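Local coordinates for protein ectoine dioxygenase (Sphingopyxis alaskensis, PDB 4MHR) that catalyses the iron(II)- and 2-oxoglutarate-dependent hydroxylation of the compatible solute L-ectoine to 5-hydroxyectoine, which helps cells survive osmotic stress, at residues D38-S42 with D121-L126. Residues are numbered along the deposited sequence; the frame is centred on the assembly and turned at random.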
loop_
_atom_site.group_PDB
_atom_site.type_symbol
_atom_site.label_atom_id
_atom_site.label_comp_id
_atom_site.label_asym_id
_atom_site.label_seq_id
_atom_site.Cartn_x
_atom_site.Cartn_y
_atom_site.Cartn_z
ATOM N N ASP A 38 18.383 -16.893 -7.039
ATOM C CA ASP A 38 17.683 -16.192 -8.085
ATOM C C ASP A 38 16.638 -15.192 -7.563
ATOM O O ASP A 38 16.045 -14.489 -8.351
ATOM C CB ASP A 38 16.921 -17.199 -8.950
ATOM C CG ASP A 38 17.829 -18.008 -9.899
ATOM O OD1 ASP A 38 19.059 -17.808 -9.951
ATOM O OD2 ASP A 38 17.283 -18.883 -10.598
ATOM N N ALA A 39 16.335 -15.150 -6.271
ATOM C CA ALA A 39 15.345 -14.171 -5.821
ATOM C C ALA A 39 15.830 -12.728 -6.045
ATOM O O ALA A 39 17.015 -12.462 -5.977
ATOM C CB ALA A 39 15.009 -14.396 -4.382
ATOM N N PRO A 40 14.903 -11.773 -6.246
ATOM C CA PRO A 40 15.205 -10.364 -6.411
ATOM C C PRO A 40 15.543 -9.619 -5.136
ATOM O O PRO A 40 15.913 -8.473 -5.207
ATOM C CB PRO A 40 13.962 -9.820 -7.073
ATOM C CG PRO A 40 12.848 -10.691 -6.535
ATOM C CD PRO A 40 13.467 -12.048 -6.372
ATOM N N ILE A 41 15.490 -10.261 -3.976
ATOM C CA ILE A 41 15.943 -9.634 -2.743
ATOM C C ILE A 41 16.827 -10.643 -2.004
ATOM O O ILE A 41 16.815 -11.816 -2.334
ATOM C CB ILE A 41 14.760 -9.234 -1.849
ATOM C CG1 ILE A 41 13.818 -10.407 -1.599
ATOM C CG2 ILE A 41 13.938 -8.079 -2.482
ATOM C CD1 ILE A 41 12.638 -10.029 -0.691
ATOM N N SER A 42 17.571 -10.185 -1.010
ATOM C CA SER A 42 18.501 -11.032 -0.335
ATOM C C SER A 42 17.747 -11.924 0.647
ATOM O O SER A 42 16.572 -11.709 0.919
ATOM C CB SER A 42 19.497 -10.140 0.424
ATOM O OG SER A 42 18.809 -9.573 1.524
ATOM N N ASP A 121 8.867 -7.705 -9.966
ATOM C CA ASP A 121 9.550 -8.964 -9.639
ATOM C C ASP A 121 9.685 -9.197 -8.136
ATOM O O ASP A 121 9.663 -10.336 -7.689
ATOM C CB ASP A 121 10.947 -9.089 -10.260
ATOM C CG ASP A 121 10.861 -9.457 -11.756
ATOM O OD1 ASP A 121 9.779 -9.778 -12.163
ATOM O OD2 ASP A 121 11.832 -9.359 -12.479
ATOM N N VAL A 122 9.752 -8.131 -7.387
ATOM C CA VAL A 122 9.763 -8.268 -5.908
ATOM C C VAL A 122 8.387 -8.694 -5.448
ATOM O O VAL A 122 8.240 -9.629 -4.621
ATOM C CB VAL A 122 10.243 -6.968 -5.245
ATOM C CG1 VAL A 122 10.118 -7.024 -3.768
ATOM C CG2 VAL A 122 11.724 -6.645 -5.538
ATOM N N ALA A 123 7.352 -8.093 -6.051
ATOM C CA ALA A 123 6.004 -8.554 -5.778
ATOM C C ALA A 123 5.783 -10.031 -6.137
ATOM O O ALA A 123 5.098 -10.776 -5.385
ATOM C CB ALA A 123 4.950 -7.738 -6.502
ATOM N N ARG A 124 6.188 -10.393 -7.336
ATOM C CA ARG A 124 5.968 -11.763 -7.807
ATOM C C ARG A 124 6.713 -12.745 -6.875
ATOM O O ARG A 124 6.252 -13.797 -6.624
ATOM C CB ARG A 124 6.478 -11.929 -9.259
ATOM C CG ARG A 124 5.579 -11.178 -10.240
ATOM C CD ARG A 124 6.282 -10.917 -11.583
ATOM N NE ARG A 124 6.402 -12.192 -12.228
ATOM C CZ ARG A 124 7.515 -12.900 -12.322
ATOM N NH1 ARG A 124 8.685 -12.427 -11.911
ATOM N NH2 ARG A 124 7.437 -14.105 -12.845
ATOM N N PHE A 125 7.915 -12.393 -6.432
ATOM C CA PHE A 125 8.628 -13.245 -5.435
ATOM C C PHE A 125 7.832 -13.349 -4.098
ATOM O O PHE A 125 7.516 -14.446 -3.572
ATOM C CB PHE A 125 10.027 -12.678 -5.150
ATOM C CG PHE A 125 10.703 -13.416 -4.048
ATOM C CD1 PHE A 125 11.150 -14.682 -4.265
ATOM C CD2 PHE A 125 10.809 -12.871 -2.765
ATOM C CE1 PHE A 125 11.684 -15.433 -3.189
ATOM C CE2 PHE A 125 11.385 -13.567 -1.742
ATOM C CZ PHE A 125 11.789 -14.860 -1.957
ATOM N N LEU A 126 7.556 -12.211 -3.506
ATOM C CA LEU A 126 6.941 -12.164 -2.172
ATOM C C LEU A 126 5.554 -12.809 -2.157
ATOM O O LEU A 126 5.168 -13.449 -1.136
ATOM C CB LEU A 126 6.833 -10.737 -1.622
ATOM C CG LEU A 126 8.178 -10.119 -1.297
ATOM C CD1 LEU A 126 7.978 -8.668 -0.878
ATOM C CD2 LEU A 126 8.875 -10.863 -0.172
#
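Phe125 reaches from helix 117-127 into the loop formed by Ala39, Pro40 and Ile41, and each of its outer atoms finds a neighbour there. Its CB starts against the pyrrolidine ring of Pro40, 3.7 Å from CD, and CG stays near that same carbon. With CG anti to the backbone N (chi1 174°), the ring is carried out from the helix to lie between Ala39 and Ile41. Along one side of the ring, CD1 and then CE1 pass beneath Ala39, whose methyl CB makes a CH-pi contact 4.0 Å from the centroid of the Phe125 ring, shifted toward the rim. Along the other side, CD2 and CE2 run beside the CG1-CD1 arm of Ile41, with CE2 3.9 Å from Ile41 CD1; CZ, at the tip, again approaches the Ala39 methyl. Cutting Phe125 back to an alanine is likely to leave the Ala39 methyl without its aromatic face and to open a gap beside Pro40 and the Ile41 arm. In this cupin-fold dioxygenase of the PhyH family, the contact packs the loop that leads into helix 43-52 against helix 117-127, whose Val122 and Leu126 also touch Leu246 of the major sheet. Ile41 divides its branches: CD1 reaches Leu126 CD2 at 3.9 Å, while CG2 meets Val122 CG2 at 4.0 Å. Pro40 CG rests 3.4 Å from Asp121 O, the carbonyl that accepts the helical bond from Phe125 N. Within the helix, Arg124 NH1 forms a salt bridge with Asp121 OD1 at 2.9 Å, approaching from above the carboxylate plane; Arg305 pairs with the other carboxylate oxygen.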